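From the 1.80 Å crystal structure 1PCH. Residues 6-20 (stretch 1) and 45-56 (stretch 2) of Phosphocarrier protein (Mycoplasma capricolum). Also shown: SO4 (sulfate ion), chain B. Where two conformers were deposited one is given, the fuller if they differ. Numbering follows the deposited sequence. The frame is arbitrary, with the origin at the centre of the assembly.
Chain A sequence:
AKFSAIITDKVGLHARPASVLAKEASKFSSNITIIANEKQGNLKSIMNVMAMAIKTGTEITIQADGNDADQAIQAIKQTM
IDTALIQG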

# COMPACT_ATOMS: atom_id res chain seq x y z
N ILE A 6 -0.11 7.22 7.76
CA ILE A 6 -1.32 8.02 7.42
C ILE A 6 -1.09 8.52 5.99
O ILE A 6 -0.02 9.00 5.70
CB ILE A 6 -1.38 9.23 8.36
CG1 ILE A 6 -1.61 8.85 9.83
CG2 ILE A 6 -2.39 10.26 7.88
CD1 ILE A 6 -2.73 7.89 10.05
N ILE A 7 -2.08 8.40 5.16
CA ILE A 7 -2.03 8.88 3.79
C ILE A 7 -2.09 10.41 3.80
O ILE A 7 -3.04 10.97 4.28
CB ILE A 7 -3.27 8.38 3.00
CG1 ILE A 7 -3.35 6.88 2.92
CG2 ILE A 7 -3.29 9.10 1.67
CD1 ILE A 7 -2.13 6.25 2.22
N THR A 8 -1.03 11.05 3.31
CA THR A 8 -1.06 12.51 3.34
C THR A 8 -1.30 13.12 2.00
O THR A 8 -1.42 14.35 1.91
CB THR A 8 0.23 13.06 3.96
OG1 THR A 8 1.35 12.34 3.45
CG2 THR A 8 0.17 12.79 5.47
N ASP A 9 -1.36 12.27 0.97
CA ASP A 9 -1.62 12.77 -0.38
C ASP A 9 -3.05 13.42 -0.34
O ASP A 9 -3.89 12.82 0.25
CB ASP A 9 -1.64 11.63 -1.36
CG ASP A 9 -1.82 12.09 -2.80
OD1 ASP A 9 -2.70 12.93 -3.05
OD2 ASP A 9 -1.08 11.57 -3.67
N LYS A 10 -3.17 14.61 -0.88
CA LYS A 10 -4.42 15.35 -0.86
C LYS A 10 -5.49 14.75 -1.73
O LYS A 10 -6.67 15.13 -1.67
CB LYS A 10 -4.15 16.81 -1.28
CG LYS A 10 -3.36 17.58 -0.18
CD LYS A 10 -3.17 19.00 -0.61
CE LYS A 10 -1.86 19.61 -0.25
NZ LYS A 10 -1.58 20.83 -1.10
N VAL A 11 -5.13 13.79 -2.57
CA VAL A 11 -6.13 13.14 -3.43
C VAL A 11 -6.36 11.71 -2.96
O VAL A 11 -7.18 10.95 -3.46
CB VAL A 11 -5.67 13.13 -4.91
CG1 VAL A 11 -6.78 12.55 -5.79
CG2 VAL A 11 -5.37 14.56 -5.38
N GLY A 12 -5.57 11.30 -1.94
CA GLY A 12 -5.73 9.96 -1.45
C GLY A 12 -4.86 8.96 -2.25
O GLY A 12 -3.89 9.33 -2.85
N LEU A 13 -5.30 7.73 -2.20
CA LEU A 13 -4.60 6.63 -2.85
C LEU A 13 -5.26 6.46 -4.23
O LEU A 13 -6.27 5.79 -4.36
CB LEU A 13 -4.65 5.37 -2.02
CG LEU A 13 -3.38 4.49 -2.14
CD1 LEU A 13 -3.51 3.23 -1.31
CD2 LEU A 13 -3.19 4.16 -3.60
N HIS A 14 -4.75 7.30 -5.12
CA HIS A 14 -5.29 7.44 -6.44
C HIS A 14 -4.47 6.67 -7.47
O HIS A 14 -3.61 5.87 -7.12
CB HIS A 14 -5.40 8.91 -6.81
CG HIS A 14 -4.12 9.65 -6.70
ND1 HIS A 14 -3.37 10.00 -7.82
CD2 HIS A 14 -3.46 10.15 -5.62
CE1 HIS A 14 -2.32 10.70 -7.44
NE2 HIS A 14 -2.33 10.78 -6.11
N ALA A 15 -4.89 6.77 -8.74
CA ALA A 15 -4.34 5.94 -9.76
C ALA A 15 -2.86 5.85 -9.83
O ALA A 15 -2.34 4.71 -9.97
CB ALA A 15 -4.98 6.20 -11.12
N ARG A 16 -2.15 6.95 -9.83
CA ARG A 16 -0.68 6.92 -10.00
C ARG A 16 -0.02 6.08 -8.95
O ARG A 16 0.74 5.13 -9.19
CB ARG A 16 -0.18 8.36 -10.01
CG ARG A 16 1.15 8.55 -10.73
CD ARG A 16 1.68 9.96 -10.49
N PRO A 17 -0.26 6.47 -7.66
CA PRO A 17 0.33 5.68 -6.59
C PRO A 17 -0.16 4.30 -6.52
O PRO A 17 0.61 3.33 -6.28
CB PRO A 17 0.07 6.49 -5.33
CG PRO A 17 -1.18 7.27 -5.69
CD PRO A 17 -0.93 7.68 -7.12
N ALA A 18 -1.46 4.02 -6.74
CA ALA A 18 -1.96 2.68 -6.71
C ALA A 18 -1.25 1.82 -7.77
O ALA A 18 -0.94 0.68 -7.51
CB ALA A 18 -3.46 2.63 -6.94
N SER A 19 -1.08 2.40 -8.95
CA SER A 19 -0.49 1.65 -10.06
C SER A 19 0.94 1.26 -9.74
O SER A 19 1.33 0.13 -10.01
CB SER A 19 -0.57 2.43 -11.36
OG SER A 19 0.33 3.48 -11.43
N VAL A 20 1.70 2.21 -9.22
CA VAL A 20 3.08 2.03 -8.82
C VAL A 20 3.23 1.01 -7.71
O VAL A 20 4.07 0.14 -7.66
CB VAL A 20 3.79 3.34 -8.46
CG1 VAL A 20 5.21 3.05 -8.04
CG2 VAL A 20 3.75 4.28 -9.66
S SO4 B . -5.31 -5.82 -11.44
O1 SO4 B . -5.30 -6.01 -12.94
O2 SO4 B . -4.07 -5.05 -11.07
O3 SO4 B . -6.54 -5.12 -11.03
O4 SO4 B . -5.21 -7.18 -10.80
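Stretch 2 (45-56) SIMNVMAMAIKT

The apolar centre of the contact is built on Ala-18 and Leu-13 of stretch 1. Stretch 2 lays Val-49, Met-50 and Ile-54 against them. Ala-18 CB lies 3.7 Å from Val-49 CG1 and 3.6 Å from Met-50 SD. Its CA-to-CB bond points toward stretch 2. Leu-13 also points toward stretch 2. Its CD2 is 3.8 Å from Val-49 CG1, and its CD1 is 3.8 Å from Ile-54 CD1. Leu-13 thus packs against both the helix of stretch 2 and the loop that follows it.

That helix begins at Ile-46. It crosses helix 15-20 at 142°, nearer antiparallel than parallel, with the axes 9.2 Å apart at closest approach. Accordingly, the start of helix 46-52 lies beside Ser-19, and its later turn lies beside the start of helix 15-20. Ile-46, with chi1 and chi2 both t, places CD1 3.7 Å from Ser-19 CB. Met-50 CB points sideways, but the end of the side chain comes nearer: CE is 3.4 Å from Ala-15 CB and 3.2 Å from Ala-15 N. In the same region Met-50 SD is 3.7 Å from His-14 C. His-14 is the N-cap residue of its helix.

Ala-53 leaves helical geometry with positive phi, and the chain continues as an extended loop. Ile-54 CG2 packs 3.6 Å from Ile-7 CG1. Beside this apolar contact the backbones meet: Leu-13 N donates to Ile-54 O at 3.0 Å, in a nearly straight hydrogen bond. Water 1 extends the link. It donates to Leu-13 O at 2.9 Å and to Val-49 O at 2.7 Å, and accepts from Ile-54 N at 2.7 Å.

Gly-12 CA is 4.0 Å from Lys-55 CA and 3.4 Å from Ile-54 O. A CB here would clash with that oxygen. The backbone angles of Gly-12 by themselves also call for glycine.

The polar edge is at Thr-56. Its OG1 donates to Asp-9 O at 2.5 Å, a short hydrogen bond. Asp-9 O also accepts from Gly-12 N at 3.2 Å, closing a turn. The Asp-9 side chain braces the same loop: OD1 accepts from Val-11 N at 2.6 Å, and OD2 from His-14 NE2 at 2.9 Å.

At the other end, Ser-45 caps helix 46-52, its OG accepting from Asn-48 N at 2.9 Å. A sulfate ion sits there; its O2 accepts from Ile-46 N at 3.0 Å and its O3 from Met-47 N at 3.2 Å.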

# COMPACT_ATOMS: atom_id res chain seq x y z
N SER A 45 -3.33 -5.83 -6.60
CA SER A 45 -4.41 -5.51 -7.52
C SER A 45 -4.74 -4.01 -7.51
O SER A 45 -5.24 -3.48 -6.52
CB SER A 45 -5.68 -6.28 -7.13
OG SER A 45 -6.83 -5.75 -7.75
N ILE A 46 -4.54 -3.36 -8.65
CA ILE A 46 -4.84 -1.94 -8.73
C ILE A 46 -6.34 -1.69 -8.54
O ILE A 46 -6.76 -0.73 -7.95
CB ILE A 46 -4.39 -1.29 -10.04
CG1 ILE A 46 -4.85 0.21 -10.09
CG2 ILE A 46 -4.99 -1.99 -11.25
CD1 ILE A 46 -3.92 1.02 -10.95
N MET A 47 -7.15 -2.61 -9.12
CA MET A 47 -8.58 -2.47 -8.93
C MET A 47 -9.00 -2.57 -7.50
O MET A 47 -9.78 -1.70 -6.99
CB MET A 47 -9.33 -3.50 -9.80
CG MET A 47 -10.79 -3.61 -9.40
SD MET A 47 -11.77 -4.76 -10.37
CE MET A 47 -13.42 -4.14 -10.02
N ASN A 48 -8.49 -3.53 -6.77
CA ASN A 48 -8.79 -3.72 -5.37
C ASN A 48 -8.44 -2.46 -4.55
O ASN A 48 -9.20 -2.02 -3.71
CB ASN A 48 -7.91 -4.82 -4.77
CG ASN A 48 -8.51 -6.18 -4.72
OD1 ASN A 48 -8.25 -6.92 -3.75
ND2 ASN A 48 -9.29 -6.55 -5.72
N VAL A 49 -7.26 -1.95 -4.84
CA VAL A 49 -6.75 -0.78 -4.11
C VAL A 49 -7.54 0.45 -4.45
O VAL A 49 -7.94 1.24 -3.56
CB VAL A 49 -5.25 -0.63 -4.33
CG1 VAL A 49 -4.73 0.72 -4.04
CG2 VAL A 49 -4.51 -1.80 -3.73
N MET A 50 -7.90 0.65 -5.70
CA MET A 50 -8.72 1.79 -6.05
C MET A 50 -10.13 1.70 -5.46
O MET A 50 -10.70 2.73 -5.09
CB MET A 50 -8.76 1.92 -7.56
CG MET A 50 -7.36 2.20 -8.14
SD MET A 50 -6.78 3.82 -7.81
CE MET A 50 -7.34 4.73 -9.24
N ALA A 51 -10.70 0.52 -5.42
CA ALA A 51 -12.05 0.25 -4.93
C ALA A 51 -12.16 0.58 -3.45
O ALA A 51 -13.25 0.76 -2.93
CB ALA A 51 -12.45 -1.18 -5.19
N MET A 52 -11.01 0.56 -2.78
CA MET A 52 -10.94 0.89 -1.36
C MET A 52 -11.19 2.38 -1.15
O MET A 52 -11.61 2.77 -0.08
CB MET A 52 -9.58 0.47 -0.79
CG MET A 52 -9.53 -1.05 -0.67
SD MET A 52 -8.09 -1.69 0.04
CE MET A 52 -8.33 -1.43 1.80
N ALA A 53 -10.90 3.15 -2.20
CA ALA A 53 -11.12 4.58 -2.23
C ALA A 53 -10.53 5.23 -0.98
O ALA A 53 -11.23 5.84 -0.19
CB ALA A 53 -12.65 4.81 -2.21
N ILE A 54 -9.23 4.99 -0.80
CA ILE A 54 -8.61 5.49 0.44
C ILE A 54 -8.36 6.95 0.33
O ILE A 54 -7.83 7.41 -0.66
CB ILE A 54 -7.31 4.70 0.68
CG1 ILE A 54 -7.61 3.26 1.06
CG2 ILE A 54 -6.39 5.42 1.64
CD1 ILE A 54 -6.57 2.25 0.73
N LYS A 55 -8.92 7.73 1.30
CA LYS A 55 -8.72 9.20 1.10
C LYS A 55 -7.72 9.73 2.14
O LYS A 55 -7.36 9.05 3.10
CB LYS A 55 -10.06 9.88 1.23
CG LYS A 55 -11.13 9.47 0.26
CD LYS A 55 -11.25 10.34 -0.95
CE LYS A 55 -12.44 9.90 -1.83
NZ LYS A 55 -13.41 11.02 -2.01
N THR A 56 -7.28 10.95 1.90
CA THR A 56 -6.35 11.62 2.79
C THR A 56 -6.80 11.52 4.26
O THR A 56 -8.00 11.65 4.57
CB THR A 56 -6.37 13.14 2.44
OG1 THR A 56 -6.22 13.27 1.04
CG2 THR A 56 -5.40 13.92 3.22
O HOH W 1 -7.83 3.87 -2.84